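Local coordinates for protein autotransporter adhesin/invasin TibA (PDB 4Q1Q) that mediates adhesion to and invasion of human intestinal epithelial cells, promotes aggregation between bacteria and enhances biofilm formation, at residues N14-R19 / N36-S41; T57-G62 / T76-G81; Q83-G88 / G100-F105. One frame throughout, in Å; residues are numbered along the deposited sequence.

Contact 1: N14-R19 / N36-S41. With 289 (D-glycero-alpha-D-manno-heptopyranose), chain E; 289 (D-glycero-alpha-D-manno-heptopyranose), chain B.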
loop_
_atom_site.group_PDB
_atom_site.type_symbol
_atom_site.label_atom_id
_atom_site.label_comp_id
_atom_site.label_asym_id
_atom_site.label_seq_id
_atom_site.Cartn_x
_atom_site.Cartn_y
_atom_site.Cartn_z
ATOM N N ASN A 14 31.142 -5.284 -1.873
ATOM C CA ASN A 14 31.276 -5.671 -0.469
ATOM C C ASN A 14 31.926 -4.601 0.414
ATOM O O ASN A 14 32.526 -4.907 1.443
ATOM C CB ASN A 14 32.009 -7.015 -0.373
ATOM C CG ASN A 14 31.191 -8.151 -0.959
ATOM O OD1 ASN A 14 30.336 -7.927 -1.815
ATOM N ND2 ASN A 14 31.416 -9.368 -0.485
ATOM N N GLN A 15 31.774 -3.345 -0.003
ATOM C CA GLN A 15 32.114 -2.184 0.807
ATOM C C GLN A 15 31.097 -2.030 1.933
ATOM O O GLN A 15 29.892 -2.138 1.704
ATOM C CB GLN A 15 32.114 -0.913 -0.049
ATOM C CG GLN A 15 33.345 -0.705 -0.919
ATOM C CD GLN A 15 34.468 -0.011 -0.170
ATOM O OE1 GLN A 15 34.858 -0.443 0.915
ATOM N NE2 GLN A 15 34.978 1.081 -0.729
ATOM N N THR A 16 31.594 -1.804 3.143
ATOM C CA THR A 16 30.774 -1.419 4.281
ATOM C C THR A 16 31.130 0.033 4.576
ATOM O O THR A 16 32.299 0.421 4.493
ATOM C CB THR A 16 31.030 -2.278 5.537
ATOM O OG1 THR A 16 30.656 -3.642 5.312
ATOM C CG2 THR A 16 30.213 -1.798 6.716
ATOM N N ILE A 17 30.121 0.843 4.887
ATOM C CA ILE A 17 30.294 2.291 5.015
ATOM C C ILE A 17 29.483 2.845 6.184
ATOM O O ILE A 17 28.473 2.258 6.578
ATOM C CB ILE A 17 29.946 3.006 3.687
ATOM C CG1 ILE A 17 31.115 2.862 2.705
ATOM C CG2 ILE A 17 29.576 4.473 3.890
ATOM C CD1 ILE A 17 31.103 3.802 1.518
ATOM N N GLY A 18 29.952 3.962 6.735
ATOM C CA GLY A 18 29.296 4.651 7.840
ATOM C C GLY A 18 30.177 4.836 9.062
ATOM O O GLY A 18 31.392 4.985 8.933
ATOM N N ARG A 19 29.535 4.834 10.231
ATOM C CA ARG A 19 30.120 5.047 11.561
ATOM C C ARG A 19 31.641 5.238 11.604
ATOM O O ARG A 19 32.129 6.312 11.246
ATOM C CB ARG A 19 29.653 3.923 12.507
ATOM C CG ARG A 19 29.498 2.524 11.920
ATOM C CD ARG A 19 29.114 1.507 12.989
ATOM N NE ARG A 19 27.719 1.608 13.422
ATOM C CZ ARG A 19 27.244 1.265 14.619
ATOM N NH1 ARG A 19 28.049 0.789 15.562
ATOM N NH2 ARG A 19 25.951 1.401 14.890
ATOM N N ASN A 36 26.463 -5.323 -3.083
ATOM C CA ASN A 36 26.545 -5.828 -1.710
ATOM C C ASN A 36 27.128 -4.815 -0.724
ATOM O O ASN A 36 27.888 -5.185 0.169
ATOM C CB ASN A 36 27.370 -7.120 -1.647
ATOM C CG ASN A 36 26.534 -8.385 -1.743
ATOM O OD1 ASN A 36 25.358 -8.419 -1.370
ATOM N ND2 ASN A 36 27.162 -9.459 -2.215
ATOM N N THR A 37 26.792 -3.538 -0.897
ATOM C CA THR A 37 27.165 -2.523 0.080
ATOM C C THR A 37 26.383 -2.713 1.374
ATOM O O THR A 37 25.218 -3.113 1.358
ATOM C CB THR A 37 26.885 -1.111 -0.443
ATOM O OG1 THR A 37 27.351 -0.987 -1.790
ATOM C CG2 THR A 37 27.573 -0.090 0.441
ATOM N N THR A 38 27.040 -2.455 2.499
ATOM C CA THR A 38 26.375 -2.486 3.792
ATOM C C THR A 38 26.471 -1.079 4.364
ATOM O O THR A 38 27.586 -0.610 4.589
ATOM C CB THR A 38 27.022 -3.508 4.747
ATOM O OG1 THR A 38 27.018 -4.811 4.147
ATOM C CG2 THR A 38 26.273 -3.579 6.070
ATOM N N ILE A 39 25.328 -0.414 4.551
ATOM C CA ILE A 39 25.270 0.955 5.070
ATOM C C ILE A 39 24.911 0.947 6.553
ATOM O O ILE A 39 23.793 0.594 6.938
ATOM C CB ILE A 39 24.262 1.874 4.341
ATOM C CG1 ILE A 39 24.449 1.844 2.817
ATOM C CG2 ILE A 39 24.431 3.302 4.844
ATOM C CD1 ILE A 39 23.293 2.395 2.005
ATOM N N ASN A 40 25.879 1.329 7.379
ATOM C CA ASN A 40 25.678 1.367 8.823
ATOM C C ASN A 40 25.632 2.801 9.337
ATOM O O ASN A 40 25.833 3.754 8.575
ATOM C CB ASN A 40 26.748 0.539 9.539
ATOM C CG ASN A 40 26.581 -0.948 9.312
ATOM O OD1 ASN A 40 25.541 -1.422 8.858
ATOM N ND2 ASN A 40 27.622 -1.700 9.637
ATOM N N SER A 41 25.359 2.912 10.634
ATOM C CA SER A 41 25.019 4.177 11.283
ATOM C C SER A 41 25.923 5.320 10.834
ATOM O O SER A 41 27.149 5.196 10.864
ATOM C CB SER A 41 25.076 4.016 12.807
ATOM O OG SER A 41 24.308 4.998 13.489
HETATM O O7 289 E . 28.674 8.762 15.262
HETATM C C7 289 E . 28.867 7.728 14.291
HETATM C C6 289 E . 27.859 6.587 14.437
HETATM O O6 289 E . 27.873 6.126 15.795
HETATM C C5 289 E . 26.423 6.891 13.987
HETATM O O5 289 E . 25.528 6.127 14.805
HETATM C C1 289 E . 24.224 6.069 14.224
HETATM C C2 289 E . 23.604 7.462 14.285
HETATM O O2 289 E . 23.461 7.894 15.641
HETATM C C3 289 E . 24.486 8.439 13.511
HETATM O O3 289 E . 23.980 9.775 13.661
HETATM C C4 289 E . 25.939 8.345 13.979
HETATM O O4 289 E . 26.726 9.178 13.118
HETATM O O7 289 B . 23.246 -11.572 0.636
HETATM C C7 289 B . 22.732 -10.609 -0.293
HETATM C C6 289 B . 23.479 -10.649 -1.626
HETATM O O6 289 B . 23.795 -12.001 -1.978
HETATM C C5 289 B . 22.702 -10.007 -2.770
HETATM O O5 289 B . 23.643 -9.484 -3.711
HETATM C C1 289 B . 23.024 -8.762 -4.782
HETATM C C2 289 B . 22.114 -9.615 -5.664
HETATM O O2 289 B . 22.846 -10.506 -6.514
HETATM C C3 289 B . 21.141 -10.369 -4.760
HETATM O O3 289 B . 20.520 -11.405 -5.530
HETATM C C4 289 B . 21.782 -10.972 -3.511
HETATM O O4 289 B . 20.726 -11.375 -2.638
#
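Thr-16 beside Thr-38 and Ile-17 beside Ile-39 mark the register of two short parallel strands, stacked in successive coils near the N-terminal end of the beta-helix of the passenger domain, the part carried to the cell surface. The main chains pair in the parallel pattern: Thr-38 N donates to Gln-15 O (3.0 Å), Ile-17 N to Thr-38 O (2.9 Å), and Asn-40 N to Ile-17 O, so that Ile-17 bonds to the residues flanking Ile-39. Packing between the polar side chains is lateral. Thr-16 and Thr-38 point the same way, with OG1 of Thr-16 against CB of Thr-38 (3.7 Å). The methyl CG2 of Thr-16, anti to its backbone N, lies over Thr-38 O (3.6 Å) and reaches on toward the amide of Asn-40, whose OD1 is taken by Asn-59 ND2 of the next coil. Ile-17 turns to the other face, and its side chain and that of Thr-37 both touch Met-26. Asn-40 O stands where a side chain of Gly-18 would begin, and the backbone angles by themselves also call for glycine. The sugar contact closes the C-terminal end. Ser-41 OG is covalently joined to C1 of a heptose, and Arg-19 CB packs against C6 of that sugar (3.7 Å). Beyond, the arginine chain bends at chi3 (74°), which brings NE to 3.6 Å from Ser-41 CB, while NH2 lies 3.5 Å from the same carbon.

Contact 2: T57-G62 / T76-G81. With 289 (D-glycero-alpha-D-manno-heptopyranose), chain V.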
loop_
_atom_site.group_PDB
_atom_site.type_symbol
_atom_site.label_atom_id
_atom_site.label_comp_id
_atom_site.label_asym_id
_atom_site.label_seq_id
_atom_site.Cartn_x
_atom_site.Cartn_y
_atom_site.Cartn_z
ATOM N N THR A 57 22.601 -3.421 1.676
ATOM C CA THR A 57 22.016 -3.688 2.989
ATOM C C THR A 57 22.035 -2.400 3.817
ATOM O O THR A 57 23.074 -1.757 3.944
ATOM C CB THR A 57 22.753 -4.852 3.690
ATOM O OG1 THR A 57 22.179 -6.112 3.299
ATOM C CG2 THR A 57 22.682 -4.733 5.201
ATOM N N ILE A 58 20.894 -2.005 4.369
ATOM C CA ILE A 58 20.776 -0.731 5.088
ATOM C C ILE A 58 20.407 -0.996 6.542
ATOM O O ILE A 58 19.312 -1.496 6.830
ATOM C CB ILE A 58 19.704 0.206 4.494
ATOM C CG1 ILE A 58 19.847 0.310 2.975
ATOM C CG2 ILE A 58 19.806 1.589 5.117
ATOM C CD1 ILE A 58 18.801 1.164 2.293
ATOM N N ASN A 59 21.335 -0.668 7.435
ATOM C CA ASN A 59 21.165 -0.931 8.864
ATOM C C ASN A 59 20.966 0.361 9.664
ATOM O O ASN A 59 21.106 1.469 9.144
ATOM C CB ASN A 59 22.342 -1.740 9.438
ATOM C CG ASN A 59 22.501 -3.112 8.797
ATOM O OD1 ASN A 59 21.559 -3.902 8.748
ATOM N ND2 ASN A 59 23.703 -3.413 8.315
ATOM N N ILE A 60 20.630 0.184 10.938
ATOM C CA ILE A 60 20.248 1.259 11.856
ATOM C C ILE A 60 21.050 2.527 11.617
ATOM O O ILE A 60 22.276 2.511 11.610
ATOM C CB ILE A 60 20.360 0.835 13.343
ATOM C CG1 ILE A 60 20.089 2.029 14.266
ATOM C CG2 ILE A 60 21.714 0.207 13.662
ATOM C CD1 ILE A 60 19.366 1.642 15.537
ATOM N N GLY A 61 20.341 3.634 11.427
ATOM C CA GLY A 61 20.980 4.933 11.237
ATOM C C GLY A 61 21.717 5.075 9.925
ATOM O O GLY A 61 22.357 6.101 9.716
ATOM N N GLY A 62 21.662 4.071 9.052
ATOM C CA GLY A 62 22.063 4.243 7.650
ATOM C C GLY A 62 20.981 4.687 6.672
ATOM O O GLY A 62 19.840 4.236 6.760
ATOM N N THR A 76 18.052 -3.920 0.842
ATOM C CA THR A 76 17.335 -4.555 1.943
ATOM C C THR A 76 17.453 -3.680 3.204
ATOM O O THR A 76 18.550 -3.379 3.682
ATOM C CB THR A 76 17.801 -6.023 2.131
ATOM O OG1 THR A 76 17.097 -6.637 3.218
ATOM C CG2 THR A 76 19.281 -6.107 2.446
ATOM N N ILE A 77 16.317 -3.267 3.761
ATOM C CA ILE A 77 16.312 -2.241 4.809
ATOM C C ILE A 77 16.029 -2.871 6.165
ATOM O O ILE A 77 15.049 -3.604 6.321
ATOM C CB ILE A 77 15.262 -1.144 4.536
ATOM C CG1 ILE A 77 15.202 -0.852 3.036
ATOM C CG2 ILE A 77 15.545 0.126 5.338
ATOM C CD1 ILE A 77 14.107 0.120 2.656
ATOM N N ASN A 78 16.887 -2.596 7.146
ATOM C CA ASN A 78 16.710 -3.150 8.491
ATOM C C ASN A 78 16.490 -2.100 9.578
ATOM O O ASN A 78 16.762 -0.914 9.361
ATOM C CB ASN A 78 17.911 -4.029 8.855
ATOM C CG ASN A 78 17.949 -5.306 8.041
ATOM O OD1 ASN A 78 17.056 -6.146 8.148
ATOM N ND2 ASN A 78 18.976 -5.456 7.216
ATOM N N SER A 79 16.007 -2.583 10.722
ATOM C CA SER A 79 15.788 -1.849 11.976
ATOM C C SER A 79 16.529 -0.526 11.973
ATOM O O SER A 79 17.747 -0.493 12.015
ATOM C CB SER A 79 16.190 -2.725 13.177
ATOM O OG SER A 79 16.163 -2.158 14.492
ATOM N N GLY A 80 15.799 0.572 11.827
ATOM C CA GLY A 80 16.359 1.914 11.957
ATOM C C GLY A 80 17.042 2.447 10.722
ATOM O O GLY A 80 17.558 3.560 10.737
ATOM N N GLY A 81 17.050 1.682 9.637
ATOM C CA GLY A 81 17.531 2.224 8.369
ATOM C C GLY A 81 16.473 2.804 7.442
ATOM O O GLY A 81 15.283 2.492 7.563
HETATM O O7 289 V . 14.343 1.583 19.386
HETATM C C7 289 V . 14.569 0.357 18.680
HETATM C C6 289 V . 14.837 0.658 17.211
HETATM O O6 289 V . 16.111 1.295 17.080
HETATM C C5 289 V . 14.824 -0.618 16.378
HETATM O O5 289 V . 16.013 -1.366 16.629
HETATM C C1 289 V . 16.113 -2.513 15.786
HETATM C C2 289 V . 14.966 -3.467 16.091
HETATM O O2 289 V . 15.085 -3.944 17.436
HETATM C C3 289 V . 13.624 -2.769 15.919
HETATM O O3 289 V . 12.572 -3.621 16.384
HETATM C C4 289 V . 13.603 -1.468 16.708
HETATM O O4 289 V . 12.412 -0.739 16.390
#
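Gly-61 N bonds to Gly-80 O (2.9 Å) from above the carbonyl plane, 64° out of it, where two type II beta turns stack one on the other. The turns run from Asn-59 to Gly-62 and from Asn-78 to Gly-81, each closed by its own backbone bond, and they form the same corner in successive coils of the parallel beta-helix. Glycines let the turns lie close: Ile-60 CG1 and Ile-58 O stand where side chains of Gly-80 and Gly-81 would begin, and CA of Gly-81 sits 3.5 Å from Gly-62 O. Ahead of the turns the strands pair in parallel, Ile-58 N donating to Thr-76 O (2.8 Å) and Asn-78 N to Ile-58 O. Asn-59 and Asn-78 extend side by side from the turn entrances with amide planes 18° apart. Asn-78 ND2 gives Asn-59 OD1 a weak bond (3.4 Å), one step in a hydrogen-bonded row of asparagines: Asn-59 has its second partner back at Asn-40, and Asn-78 OD1 accepts from Asn-97 ND2. Facing the core, Ile-58 and Ile-77 also lie side by side, CD1 of the first against CG1 of the second (4.2 Å). Ser-79 carries a heptose on OG, which chi1 (175°) sets beside the carbonyl carbon; Ile-60 CD1 comes to 3.6 Å from O6 of that sugar. Strand 57-58 is thus sandwiched between strands 38-39 and 76-77, and strand 95-96 continues the series beyond 76-77.

Contact 3: Q83-G88 / G100-F105. With 289 (D-glycero-alpha-D-manno-heptopyranose), chain I; 289 (D-glycero-alpha-D-manno-heptopyranose), chain J.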
loop_
_atom_site.group_PDB
_atom_site.type_symbol
_atom_site.label_atom_id
_atom_site.label_comp_id
_atom_site.label_asym_id
_atom_site.label_seq_id
_atom_site.Cartn_x
_atom_site.Cartn_y
_atom_site.Cartn_z
ATOM N N GLN A 83 15.549 3.958 3.220
ATOM C CA GLN A 83 15.685 4.230 1.783
ATOM C C GLN A 83 14.765 5.379 1.368
ATOM O O GLN A 83 13.555 5.268 1.598
ATOM C CB GLN A 83 15.326 3.012 0.927
ATOM C CG GLN A 83 15.483 3.253 -0.567
ATOM C CD GLN A 83 15.089 2.048 -1.395
ATOM O OE1 GLN A 83 13.932 1.616 -1.381
ATOM N NE2 GLN A 83 16.060 1.475 -2.101
ATOM N N HIS A 84 15.346 6.472 0.865
ATOM C CA HIS A 84 14.609 7.609 0.341
ATOM C C HIS A 84 14.666 7.538 -1.174
ATOM O O HIS A 84 15.733 7.739 -1.759
ATOM C CB HIS A 84 15.218 8.959 0.741
ATOM C CG HIS A 84 15.103 9.293 2.194
ATOM N ND1 HIS A 84 15.579 10.476 2.718
ATOM C CD2 HIS A 84 14.583 8.598 3.237
ATOM C CE1 HIS A 84 15.389 10.481 4.026
ATOM N NE2 HIS A 84 14.778 9.358 4.364
ATOM N N VAL A 85 13.527 7.280 -1.809
ATOM C CA VAL A 85 13.446 7.326 -3.267
ATOM C C VAL A 85 12.866 8.650 -3.699
ATOM O O VAL A 85 11.654 8.883 -3.665
ATOM C CB VAL A 85 12.546 6.238 -3.862
ATOM C CG1 VAL A 85 12.557 6.275 -5.383
ATOM C CG2 VAL A 85 13.012 4.884 -3.371
ATOM N N SER A 86 13.778 9.513 -4.113
ATOM C CA SER A 86 13.392 10.857 -4.497
ATOM C C SER A 86 13.032 10.928 -5.968
ATOM O O SER A 86 13.126 9.959 -6.714
ATOM C CB SER A 86 14.515 11.856 -4.194
ATOM O OG SER A 86 14.879 11.790 -2.827
ATOM N N SER A 87 12.620 12.131 -6.340
ATOM C CA SER A 87 12.032 12.434 -7.628
ATOM C C SER A 87 12.901 11.901 -8.759
ATOM O O SER A 87 14.074 12.242 -8.842
ATOM C CB SER A 87 11.861 13.953 -7.686
ATOM O OG SER A 87 11.127 14.397 -8.818
ATOM N N GLY A 88 12.339 11.036 -9.596
ATOM C CA GLY A 88 13.032 10.562 -10.788
ATOM C C GLY A 88 13.802 9.310 -10.451
ATOM O O GLY A 88 14.201 8.581 -11.348
ATOM N N GLY A 100 12.590 -1.041 9.475
ATOM C CA GLY A 100 13.073 -0.393 8.261
ATOM C C GLY A 100 11.994 0.446 7.600
ATOM O O GLY A 100 10.805 0.161 7.699
ATOM N N ARG A 101 12.409 1.510 6.925
ATOM C CA ARG A 101 11.446 2.326 6.208
ATOM C C ARG A 101 11.912 2.617 4.795
ATOM O O ARG A 101 13.001 3.151 4.601
ATOM C CB ARG A 101 11.249 3.666 6.915
ATOM C CG ARG A 101 10.101 4.474 6.326
ATOM C CD ARG A 101 9.939 5.816 7.029
ATOM N NE ARG A 101 9.280 5.646 8.321
ATOM C CZ ARG A 101 8.932 6.650 9.119
ATOM N NH1 ARG A 101 9.180 7.900 8.762
ATOM N NH2 ARG A 101 8.321 6.408 10.269
ATOM N N GLN A 102 11.065 2.298 3.826
ATOM C CA GLN A 102 11.201 2.889 2.502
ATOM C C GLN A 102 10.226 4.055 2.363
ATOM O O GLN A 102 9.038 3.870 2.605
ATOM C CB GLN A 102 10.898 1.850 1.427
ATOM C CG GLN A 102 10.915 2.412 0.014
ATOM C CD GLN A 102 10.476 1.394 -1.022
ATOM O OE1 GLN A 102 9.335 0.921 -1.034
ATOM N NE2 GLN A 102 11.398 1.039 -1.906
ATOM N N THR A 103 10.710 5.215 1.925
ATOM C CA THR A 103 9.856 6.368 1.702
ATOM C C THR A 103 10.025 6.749 0.247
ATOM O O THR A 103 11.156 6.917 -0.215
ATOM C CB THR A 103 10.247 7.574 2.575
ATOM O OG1 THR A 103 10.117 7.203 3.952
ATOM C CG2 THR A 103 9.362 8.779 2.271
ATOM N N VAL A 104 8.895 6.894 -0.441
ATOM C CA VAL A 104 8.878 7.334 -1.827
ATOM C C VAL A 104 8.250 8.714 -1.924
ATOM O O VAL A 104 7.034 8.908 -1.734
ATOM C CB VAL A 104 8.063 6.367 -2.703
ATOM C CG1 VAL A 104 8.201 6.739 -4.173
ATOM C CG2 VAL A 104 8.466 4.928 -2.401
ATOM N N PHE A 105 9.118 9.661 -2.255
ATOM C CA PHE A 105 8.773 11.065 -2.241
ATOM C C PHE A 105 8.210 11.452 -3.598
ATOM O O PHE A 105 8.030 10.633 -4.499
ATOM C CB PHE A 105 10.011 11.912 -1.940
ATOM C CG PHE A 105 10.512 11.797 -0.534
ATOM C CD1 PHE A 105 10.013 12.618 0.464
ATOM C CD2 PHE A 105 11.538 10.921 -0.221
ATOM C CE1 PHE A 105 10.505 12.551 1.759
ATOM C CE2 PHE A 105 12.039 10.845 1.066
ATOM C CZ PHE A 105 11.518 11.657 2.060
HETATM O O7 289 I . 13.537 17.344 -3.727
HETATM C C7 289 I . 13.483 16.131 -2.969
HETATM C C6 289 I . 14.913 15.676 -2.708
HETATM O O6 289 I . 15.600 16.727 -2.015
HETATM C C5 289 I . 14.884 14.317 -2.006
HETATM O O5 289 I . 15.824 13.595 -2.808
HETATM C C1 289 I . 16.007 12.249 -2.364
HETATM C C2 289 I . 16.629 12.205 -0.975
HETATM O O2 289 I . 17.912 12.847 -0.972
HETATM C C3 289 I . 15.623 12.854 -0.033
HETATM O O3 289 I . 16.234 12.903 1.253
HETATM C C4 289 I . 15.225 14.246 -0.514
HETATM O O4 289 I . 14.081 14.585 0.276
HETATM O O7 289 J . 15.044 16.500 -10.103
HETATM C C7 289 J . 14.474 17.345 -11.107
HETATM C C6 289 J . 12.964 17.288 -10.936
HETATM O O6 289 J . 12.363 18.225 -11.836
HETATM C C5 289 J . 12.451 15.870 -11.190
HETATM O O5 289 J . 12.202 15.241 -9.933
HETATM C C1 289 J . 11.066 15.659 -9.170
HETATM C C2 289 J . 9.766 15.685 -9.972
HETATM O O2 289 J . 9.276 17.027 -10.083
HETATM C C3 289 J . 10.034 15.068 -11.341
HETATM O O3 289 J . 8.818 15.139 -12.085
HETATM C C4 289 J . 11.190 15.773 -12.045
HETATM O O4 289 J . 11.520 15.016 -13.214
#
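Phe-105 turns an edge toward one face of the His-84 imidazole, a T-shaped pair with ring planes at 75° and centroids 5.2 Å apart. The touching atom is Phe-105 CE2, lying above the His-84 ring near its rim, 3.6 Å from CG. Phe-105 lies level with Ser-86, and with its CG anti to the carbonyl carbon (chi1 -70°) its side chain crosses obliquely to that of His-84, two residues back. The imidazole edge is used as well: His-84 ND1 is hydrogen-bonded in the ring plane to heptose O3 (2.9 Å), the sugar being the one carried on Ser-86. O4 of this sugar stands over the centre of one Phe-105 face, while Thr-103 CG2 covers the opposite face near the rim. Ser-87, the next residue, bears a second heptose.

On the interior face Gln-83 and Gln-102 run side by side as extended chains, their amides nearly coplanar. Gln-102 NE2 donates to Gln-83 OE1 (2.7 Å), almost straight in line with the carbonyl. Next to them Val-85 CB packs on Val-104 CG1 (4.4 Å). Between the two faces, parallel backbone bonds link the strands, Thr-103 N to Gln-83 O (2.9 Å) and Val-85 N to Thr-103 O among them.

The row of glutamines continues both ways in the beta-helix core, to Gln-64 OE1 from Gln-83 NE2 and to Gln-121 NE2 from Gln-102 OE1. Thr-94 OG1 also bonds to Gln-83 OE1, so this buried oxygen has two partners. Amides bonded in series in this way may polarise one another, whereas outside, the sugar's O3 fixes the imidazole at its edge and the edge of the phenyl ring, at CE2, packs over its face.

From the N terminus, contact 1 closes the first coil when 36-41 returns alongside 14-19, contact 2 closes a later one between 57-62 and 76-81, and contact 3 follows with 83-88 and 100-105. The three are in series: none nests in or crosses another. Contacts 1 and 2 belong to the same side of the beta-helix, strand 38-39 pairing with 57-58 through probable backbone bonds at Thr-57. The chain then turns from strand 76-77 into strand 82-85, placing contact 3 on a different sheet. Contacts 2 and 3 meet in the core, where Ile-77 CD1 packs on Gln-83 and Gln-102; contacts 1 and 3 do not touch.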